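Local coordinates for fiber protein (Duck adenovirus 1, PDB 6ITX), which forms the C-terminal head of the adenovirus fiber, the part of the capsid spike that probably binds a receptor when the virus attaches to its host cell, at residues G152-E157 and G275-A280; V208-T213 and C249-N254; I96-N101 and V184-D189. One frame throughout, in Å; residues are numbered along the deposited sequence.

Interaction 1 (G152-E157 and G275-A280); sequences GNSVQE and GTNFFA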
loop_
_atom_site.group_PDB
_atom_site.type_symbol
_atom_site.label_atom_id
_atom_site.label_comp_id
_atom_site.label_asym_id
_atom_site.label_seq_id
_atom_site.Cartn_x
_atom_site.Cartn_y
_atom_site.Cartn_z
ATOM N N GLY A 152 4.367 24.999 -21.977
ATOM C CA GLY A 152 3.320 24.678 -21.030
ATOM C C GLY A 152 3.727 25.053 -19.620
ATOM O O GLY A 152 4.798 25.625 -19.374
ATOM N N ASN A 153 2.853 24.730 -18.666
ATOM C CA ASN A 153 3.072 25.105 -17.270
ATOM C C ASN A 153 2.848 23.886 -16.391
ATOM O O ASN A 153 1.745 23.340 -16.363
ATOM C CB ASN A 153 2.141 26.252 -16.863
ATOM C CG ASN A 153 2.373 26.721 -15.452
ATOM O OD1 ASN A 153 2.516 25.929 -14.525
ATOM N ND2 ASN A 153 2.489 28.037 -15.293
ATOM N N SER A 154 3.898 23.463 -15.678
ATOM C CA SER A 154 3.781 22.289 -14.815
ATOM C C SER A 154 2.799 22.530 -13.680
ATOM O O SER A 154 2.017 21.634 -13.317
ATOM C CB SER A 154 5.144 21.910 -14.236
ATOM O OG SER A 154 5.639 22.979 -13.459
ATOM N N VAL A 155 2.835 23.731 -13.109
ATOM C CA VAL A 155 1.983 24.038 -11.974
ATOM C C VAL A 155 0.519 23.886 -12.356
ATOM O O VAL A 155 -0.273 23.289 -11.615
ATOM C CB VAL A 155 2.288 25.448 -11.444
ATOM C CG1 VAL A 155 1.293 25.844 -10.344
ATOM C CG2 VAL A 155 3.723 25.509 -10.946
ATOM N N GLN A 156 0.142 24.401 -13.533
ATOM C CA GLN A 156 -1.246 24.272 -13.959
ATOM C C GLN A 156 -1.516 22.897 -14.542
ATOM O O GLN A 156 -2.563 22.299 -14.276
ATOM C CB GLN A 156 -1.599 25.363 -14.960
ATOM C CG GLN A 156 -2.160 26.634 -14.313
ATOM C CD GLN A 156 -1.695 27.897 -15.021
ATOM O OE1 GLN A 156 -1.193 27.843 -16.150
ATOM N NE2 GLN A 156 -1.865 29.042 -14.365
ATOM N N GLU A 157 -0.577 22.374 -15.315
ATOM C CA GLU A 157 -0.708 21.052 -15.909
ATOM C C GLU A 157 -0.202 19.985 -14.919
ATOM O O GLU A 157 -0.661 18.847 -14.930
ATOM C CB GLU A 157 0.069 21.000 -17.235
ATOM C CG GLU A 157 -0.567 21.788 -18.379
ATOM C CD GLU A 157 0.446 22.220 -19.423
ATOM O OE1 GLU A 157 0.544 23.434 -19.693
ATOM O OE2 GLU A 157 1.162 21.356 -19.964
ATOM N N GLY A 275 5.138 27.370 -7.315
ATOM C CA GLY A 275 6.268 26.552 -7.679
ATOM C C GLY A 275 6.811 26.927 -9.047
ATOM O O GLY A 275 6.116 27.499 -9.887
ATOM N N THR A 276 8.082 26.603 -9.279
ATOM C CA THR A 276 8.681 26.986 -10.542
ATOM C C THR A 276 8.132 26.107 -11.659
ATOM O O THR A 276 7.812 24.929 -11.458
ATOM C CB THR A 276 10.225 26.915 -10.478
ATOM O OG1 THR A 276 10.694 25.592 -10.737
ATOM C CG2 THR A 276 10.751 27.362 -9.122
ATOM N N ASN A 277 7.996 26.706 -12.841
ATOM C CA ASN A 277 7.469 26.025 -14.027
ATOM C C ASN A 277 8.551 25.110 -14.580
ATOM O O ASN A 277 9.412 25.543 -15.350
ATOM C CB ASN A 277 7.022 27.048 -15.063
ATOM C CG ASN A 277 6.448 26.418 -16.314
ATOM O OD1 ASN A 277 6.301 25.202 -16.405
ATOM N ND2 ASN A 277 6.130 27.252 -17.298
ATOM N N PHE A 278 8.508 23.835 -14.180
ATOM C CA PHE A 278 9.430 22.836 -14.712
ATOM C C PHE A 278 9.523 22.865 -16.240
ATOM O O PHE A 278 10.562 22.517 -16.804
ATOM C CB PHE A 278 8.996 21.438 -14.253
ATOM C CG PHE A 278 10.137 20.445 -14.087
ATOM C CD1 PHE A 278 11.144 20.664 -13.149
ATOM C CD2 PHE A 278 10.166 19.273 -14.834
ATOM C CE1 PHE A 278 12.158 19.744 -12.967
ATOM C CE2 PHE A 278 11.168 18.355 -14.672
ATOM C CZ PHE A 278 12.176 18.581 -13.729
ATOM N N PHE A 279 8.457 23.241 -16.933
ATOM C CA PHE A 279 8.478 23.145 -18.386
ATOM C C PHE A 279 8.955 24.431 -19.049
ATOM O O PHE A 279 9.094 24.461 -20.279
ATOM C CB PHE A 279 7.086 22.776 -18.928
ATOM C CG PHE A 279 6.454 21.586 -18.253
ATOM C CD1 PHE A 279 7.241 20.561 -17.713
ATOM C CD2 PHE A 279 5.062 21.481 -18.179
ATOM C CE1 PHE A 279 6.652 19.468 -17.081
ATOM C CE2 PHE A 279 4.459 20.385 -17.570
ATOM C CZ PHE A 279 5.255 19.376 -17.012
ATOM N N ALA A 280 9.209 25.484 -18.276
ATOM C CA ALA A 280 9.544 26.772 -18.859
ATOM C C ALA A 280 10.972 26.761 -19.398
ATOM O O ALA A 280 11.819 25.960 -18.987
ATOM C CB ALA A 280 9.368 27.891 -17.834
#

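Interaction 2 (V208-T213 and C249-N254); sequences VNLAVT and CPCTVN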
loop_
_atom_site.group_PDB
_atom_site.type_symbol
_atom_site.label_atom_id
_atom_site.label_comp_id
_atom_site.label_asym_id
_atom_site.label_seq_id
_atom_site.Cartn_x
_atom_site.Cartn_y
_atom_site.Cartn_z
ATOM N N VAL A 208 -3.761 -2.354 -20.555
ATOM C CA VAL A 208 -3.909 -1.422 -21.660
ATOM C C VAL A 208 -2.973 -1.835 -22.798
ATOM O O VAL A 208 -1.848 -2.296 -22.568
ATOM C CB VAL A 208 -3.631 0.011 -21.176
ATOM C CG1 VAL A 208 -2.244 0.103 -20.544
ATOM C CG2 VAL A 208 -3.812 1.012 -22.291
ATOM N N ASN A 209 -3.469 -1.725 -24.031
ATOM C CA ASN A 209 -2.645 -1.849 -25.226
ATOM C C ASN A 209 -1.955 -0.511 -25.480
ATOM O O ASN A 209 -2.613 0.534 -25.472
ATOM C CB ASN A 209 -3.530 -2.234 -26.415
ATOM C CG ASN A 209 -2.775 -2.974 -27.508
ATOM O OD1 ASN A 209 -1.597 -3.309 -27.358
ATOM N ND2 ASN A 209 -3.465 -3.258 -28.613
ATOM N N LEU A 210 -0.642 -0.528 -25.696
ATOM C CA LEU A 210 0.123 0.702 -25.904
ATOM C C LEU A 210 0.641 0.803 -27.331
ATOM O O LEU A 210 1.041 -0.197 -27.938
ATOM C CB LEU A 210 1.319 0.800 -24.952
ATOM C CG LEU A 210 1.059 0.768 -23.451
ATOM C CD1 LEU A 210 2.384 0.952 -22.734
ATOM C CD2 LEU A 210 0.027 1.823 -23.002
ATOM N N ALA A 211 0.670 2.025 -27.847
ATOM C CA ALA A 211 1.314 2.274 -29.126
ATOM C C ALA A 211 2.823 2.047 -29.007
ATOM O O ALA A 211 3.416 2.175 -27.929
ATOM C CB ALA A 211 1.008 3.699 -29.604
ATOM N N VAL A 212 3.455 1.711 -30.137
ATOM C CA VAL A 212 4.917 1.566 -30.154
ATOM C C VAL A 212 5.650 2.891 -30.368
ATOM O O VAL A 212 6.881 2.942 -30.217
ATOM C CB VAL A 212 5.351 0.534 -31.215
ATOM C CG1 VAL A 212 6.729 0.020 -30.905
ATOM C CG2 VAL A 212 4.373 -0.625 -31.213
ATOM N N THR A 213 4.933 3.974 -30.672
ATOM C CA THR A 213 5.546 5.272 -30.908
ATOM C C THR A 213 5.616 6.108 -29.625
ATOM O O THR A 213 5.126 5.730 -28.551
ATOM C CB THR A 213 4.779 6.033 -31.986
ATOM O OG1 THR A 213 3.447 6.278 -31.512
ATOM C CG2 THR A 213 4.755 5.240 -33.315
ATOM N N CYS A 249 -0.861 -0.235 -13.832
ATOM C CA CYS A 249 -1.773 -0.959 -14.684
ATOM C C CYS A 249 -0.931 -1.755 -15.664
ATOM O O CYS A 249 -0.107 -1.170 -16.389
ATOM C CB CYS A 249 -2.705 -0.019 -15.439
ATOM S SG CYS A 249 -3.730 -0.952 -16.569
ATOM N N PRO A 250 -1.081 -3.076 -15.700
ATOM C CA PRO A 250 -0.328 -3.864 -16.673
ATOM C C PRO A 250 -0.671 -3.462 -18.104
ATOM O O PRO A 250 -1.718 -2.879 -18.387
ATOM C CB PRO A 250 -0.751 -5.301 -16.355
ATOM C CG PRO A 250 -0.991 -5.250 -14.881
ATOM C CD PRO A 250 -1.708 -3.934 -14.685
ATOM N N CYS A 251 0.255 -3.758 -19.012
ATOM C CA CYS A 251 0.123 -3.311 -20.390
ATOM C C CYS A 251 0.691 -4.347 -21.348
ATOM O O CYS A 251 1.471 -5.233 -20.972
ATOM C CB CYS A 251 0.854 -1.997 -20.613
ATOM S SG CYS A 251 2.592 -2.247 -20.232
ATOM N N THR A 252 0.294 -4.194 -22.605
ATOM C CA THR A 252 0.810 -4.956 -23.727
ATOM C C THR A 252 1.089 -3.991 -24.868
ATOM O O THR A 252 0.363 -3.007 -25.060
ATOM C CB THR A 252 -0.176 -6.048 -24.160
ATOM O OG1 THR A 252 0.539 -7.039 -24.897
ATOM C CG2 THR A 252 -1.296 -5.487 -25.030
ATOM N N VAL A 253 2.152 -4.248 -25.613
ATOM C CA VAL A 253 2.518 -3.350 -26.701
ATOM C C VAL A 253 2.121 -3.984 -28.027
ATOM O O VAL A 253 2.329 -5.185 -28.247
ATOM C CB VAL A 253 4.015 -2.995 -26.649
ATOM C CG1 VAL A 253 4.290 -1.750 -27.479
ATOM C CG2 VAL A 253 4.446 -2.742 -25.207
ATOM N N ASN A 254 1.593 -3.145 -28.929
ATOM C CA ASN A 254 0.786 -3.604 -30.062
ATOM C C ASN A 254 1.458 -4.720 -30.848
ATOM O O ASN A 254 0.782 -5.668 -31.278
ATOM C CB ASN A 254 0.468 -2.417 -30.989
ATOM C CG ASN A 254 -0.693 -2.703 -31.943
ATOM O OD1 ASN A 254 -0.733 -3.752 -32.602
ATOM N ND2 ASN A 254 -1.658 -1.784 -31.992
#

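Interaction 3 (I96-N101 and V184-D189); sequences IISMGN and VVWSGD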
loop_
_atom_site.group_PDB
_atom_site.type_symbol
_atom_site.label_atom_id
_atom_site.label_comp_id
_atom_site.label_asym_id
_atom_site.label_seq_id
_atom_site.Cartn_x
_atom_site.Cartn_y
_atom_site.Cartn_z
ATOM N N ILE A 96 14.395 -11.943 -6.581
ATOM C CA ILE A 96 14.734 -10.530 -6.608
ATOM C C ILE A 96 15.315 -10.180 -7.968
ATOM O O ILE A 96 16.196 -10.885 -8.470
ATOM C CB ILE A 96 15.741 -10.170 -5.505
ATOM C CG1 ILE A 96 15.356 -10.825 -4.170
ATOM C CG2 ILE A 96 15.869 -8.651 -5.389
ATOM C CD1 ILE A 96 16.039 -10.197 -2.992
ATOM N N ILE A 97 14.816 -9.099 -8.571
ATOM C CA ILE A 97 15.442 -8.479 -9.729
ATOM C C ILE A 97 15.411 -6.980 -9.505
ATOM O O ILE A 97 14.640 -6.465 -8.696
ATOM C CB ILE A 97 14.768 -8.798 -11.094
ATOM C CG1 ILE A 97 13.356 -8.199 -11.171
ATOM C CG2 ILE A 97 14.809 -10.292 -11.414
ATOM C CD1 ILE A 97 12.789 -8.152 -12.575
ATOM N N SER A 98 16.246 -6.279 -10.256
ATOM C CA SER A 98 16.264 -4.831 -10.227
ATOM C C SER A 98 16.570 -4.304 -11.623
ATOM O O SER A 98 17.172 -4.992 -12.452
ATOM C CB SER A 98 17.287 -4.315 -9.204
ATOM O OG SER A 98 18.595 -4.455 -9.703
ATOM N N MET A 99 16.122 -3.079 -11.890
ATOM C CA MET A 99 16.386 -2.444 -13.172
ATOM C C MET A 99 16.793 -0.997 -12.958
ATOM O O MET A 99 16.359 -0.349 -12.005
ATOM C CB MET A 99 15.167 -2.518 -14.083
ATOM C CG MET A 99 14.296 -3.716 -13.775
ATOM S SD MET A 99 12.774 -3.656 -14.704
ATOM C CE MET A 99 12.081 -5.191 -14.164
ATOM N N GLY A 100 17.632 -0.497 -13.850
ATOM C CA GLY A 100 18.123 0.846 -13.700
ATOM C C GLY A 100 19.293 0.898 -12.738
ATOM O O GLY A 100 19.899 -0.118 -12.383
ATOM N N ASN A 101 19.596 2.116 -12.295
ATOM C CA ASN A 101 20.835 2.426 -11.589
ATOM C C ASN A 101 20.483 3.190 -10.323
ATOM O O ASN A 101 20.106 4.368 -10.391
ATOM C CB ASN A 101 21.762 3.245 -12.486
ATOM C CG ASN A 101 22.929 3.841 -11.740
ATOM O OD1 ASN A 101 23.362 3.330 -10.711
ATOM N ND2 ASN A 101 23.468 4.919 -12.275
ATOM N N VAL A 184 18.725 -7.223 -13.461
ATOM C CA VAL A 184 19.860 -7.834 -12.784
ATOM C C VAL A 184 19.246 -8.752 -11.749
ATOM O O VAL A 184 18.570 -8.284 -10.824
ATOM C CB VAL A 184 20.793 -6.802 -12.125
ATOM C CG1 VAL A 184 21.730 -7.484 -11.154
ATOM C CG2 VAL A 184 21.567 -6.006 -13.167
ATOM N N VAL A 185 19.451 -10.049 -11.906
ATOM C CA VAL A 185 18.825 -11.012 -11.016
ATOM C C VAL A 185 19.682 -11.155 -9.770
ATOM O O VAL A 185 20.832 -11.595 -9.860
ATOM C CB VAL A 185 18.645 -12.358 -11.720
ATOM C CG1 VAL A 185 17.897 -13.326 -10.812
ATOM C CG2 VAL A 185 17.929 -12.156 -13.032
ATOM N N TRP A 186 19.121 -10.780 -8.607
ATOM C CA TRP A 186 19.750 -10.969 -7.300
ATOM C C TRP A 186 19.286 -12.220 -6.569
ATOM O O TRP A 186 19.937 -12.619 -5.601
ATOM C CB TRP A 186 19.501 -9.774 -6.375
ATOM C CG TRP A 186 19.966 -8.481 -6.919
ATOM C CD1 TRP A 186 19.222 -7.575 -7.609
ATOM C CD2 TRP A 186 21.280 -7.930 -6.821
ATOM N NE1 TRP A 186 19.990 -6.499 -7.959
ATOM C CE2 TRP A 186 21.263 -6.691 -7.490
ATOM C CE3 TRP A 186 22.472 -8.361 -6.243
ATOM C CZ2 TRP A 186 22.394 -5.877 -7.591
ATOM C CZ3 TRP A 186 23.596 -7.546 -6.339
ATOM C CH2 TRP A 186 23.545 -6.321 -7.005
ATOM N N SER A 187 18.184 -12.837 -6.974
ATOM C CA SER A 187 17.837 -14.151 -6.436
ATOM C C SER A 187 17.050 -14.924 -7.481
ATOM O O SER A 187 16.013 -14.439 -7.946
ATOM C CB SER A 187 17.040 -14.027 -5.145
ATOM O OG SER A 187 16.578 -15.293 -4.711
ATOM N N GLY A 188 17.554 -16.101 -7.861
ATOM C CA GLY A 188 16.873 -17.002 -8.775
ATOM C C GLY A 188 17.669 -17.272 -10.047
ATOM O O GLY A 188 18.719 -16.684 -10.301
ATOM N N ASP A 189 17.120 -18.188 -10.865
ATOM C CA ASP A 189 17.683 -18.592 -12.151
ATOM C C ASP A 189 17.898 -17.413 -13.071
ATOM O O ASP A 189 17.524 -16.285 -12.745
ATOM C CB ASP A 189 16.763 -19.571 -12.886
ATOM C CG ASP A 189 16.309 -20.710 -12.015
ATOM O OD1 ASP A 189 16.149 -21.831 -12.551
ATOM O OD2 ASP A 189 16.086 -20.490 -10.798
#

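Interaction 1 (G152-E157 and G275-A280)
Asn277 OD1 is gripped by two backbone N-H groups, Ser154 N of the facing loop at 3.1 Å and Phe279 N of its own loop at 3.0 Å. They reach it from opposite faces of the amide plane, and the second bond makes an Asx turn at the start of the type I turn Asn277-Ala280. Asparagine suits the place because its other end is a donor: ND2 meets Gly152 O on a lone pair at 3.0 Å, nearly in the plane of the amide. Held at both ends, the amide lies almost parallel to that of Asn153, their planes 13° apart. Asn277 CG stands anti to its backbone N (chi1 -179°), which carries the amide across to the other loop. Asn153 OD1 accepts Gln156 N in an Asx motif that shapes the 152-157 side. Gly152 has a positive phi, which comes easily without a side chain. Ser154 is small enough to sit over Phe279, whose ring also lies nearly parallel to Trp148, while its OG accepts Phe278 N and is hydrogen-bonded to Gln271 as well. Ser154 CB stands 3.8 Å from the Phe279 ring centroid, a CH-pi contact 13° off the ring normal.

Interaction 2 (V208-T213 and C249-N254)
Cys251 CB packs against two aliphatic side chains of the neighbouring strand, 3.7 Å from Val208 CG1 and 3.9 Å from Leu210 CD1. Val208 CG1 stands between its own backbone N and carbonyl carbon (chi1 56°), which brings this branch to Cys251. A compact cysteine leaves room for both branched residues, and this buried face continues onto Val164 and Tyr264 of other strands. Val253 also belongs to this side; its CG1 packs 3.9 Å from Val212 CG2, the two side chains crossing at about a right angle where the first strand has ended. Four backbone bonds join the segments. Pro250 O accepts Val208 N, Val208 O accepts Thr252 N at 2.9 Å, and Thr252 O accepts Leu210 N at 2.7 Å, nearly in line with its C=O. Beyond the strand, Asn254 N reaches Leu210 O at 3.2 Å. On the opposite face Asn209 and Thr252 lie next to each other, polar residues suited to the more exposed side. Residues 208-210 thus form a short parallel strand against the last part of strand 241-253, whose other edge pairs with 262-271: a parallel pair within the largely antiparallel beta sheet of a fiber head.

Interaction 3 (I96-N101 and V184-D189)
The indole of Trp186 turns its edge to Ser98: NE1 donates to Ser98 OG at 3.0 Å, with the oxygen only 4° out of the ring plane and an N-H...O angle of 163°. Ser98 CB lies at the same edge, while one face of the ring takes Val184 CG1, 3.6 Å above the plane and offset toward the rim. Ser98 OG stands between its backbone N and carbonyl carbon (chi1 75°), a position that presents it to the indole N-H; a serine is short enough to meet the ring there. Near the base of the tryptophan, Trp186 CB packs against Ile96 CB.

Trp186 stands at an irregularity of the strand pairing: strands 95-100 and 184-187 run antiparallel, with Ser98 and Val184 a hydrogen-bonded pair, but both Trp186 and Ser187 face Ile96 in a classic beta bulge. Ile96 O accepts both of their N-H groups, from Trp186 N at 2.9 Å and from Ser187 N at 3.2 Å. The chain turns a corner at Trp186, and Ile96 N returns a bond to Ser187 O. Ser187 OG is held by Thr94 O. On the face that carries Ile96, Ser98 and Ser187, Ile96 packs on Gly132 and Ser187 on Pro92, both of a neighbouring subunit, so the bulge lies at a trimer interface. On the other face Ile97 CG2 meets Val185 CG2 at 4.0 Å, and Ile97 continues onto Leu128 and Pro167.

How the interactions relate
From the N terminus the chain passes first through 96-101, then through 152-157 before returning at 184-189, where interaction 3 closes its loop. Interaction 2 follows in series, opening at 208-213 and closing at 249-254. Last comes 275-280, which completes interaction 1. Interaction 1 therefore spans all of interaction 2 along the chain and crosses interaction 3, whose segments alternate with its own. In space interactions 1 and 3 lie on opposite sides of the chain's centre, their centres about 36 Å apart. Interactions 2 and 3 join strands of the same mixed sheet, while interaction 1 ties the loop before strand 160-165 to the loop before strand 288-299.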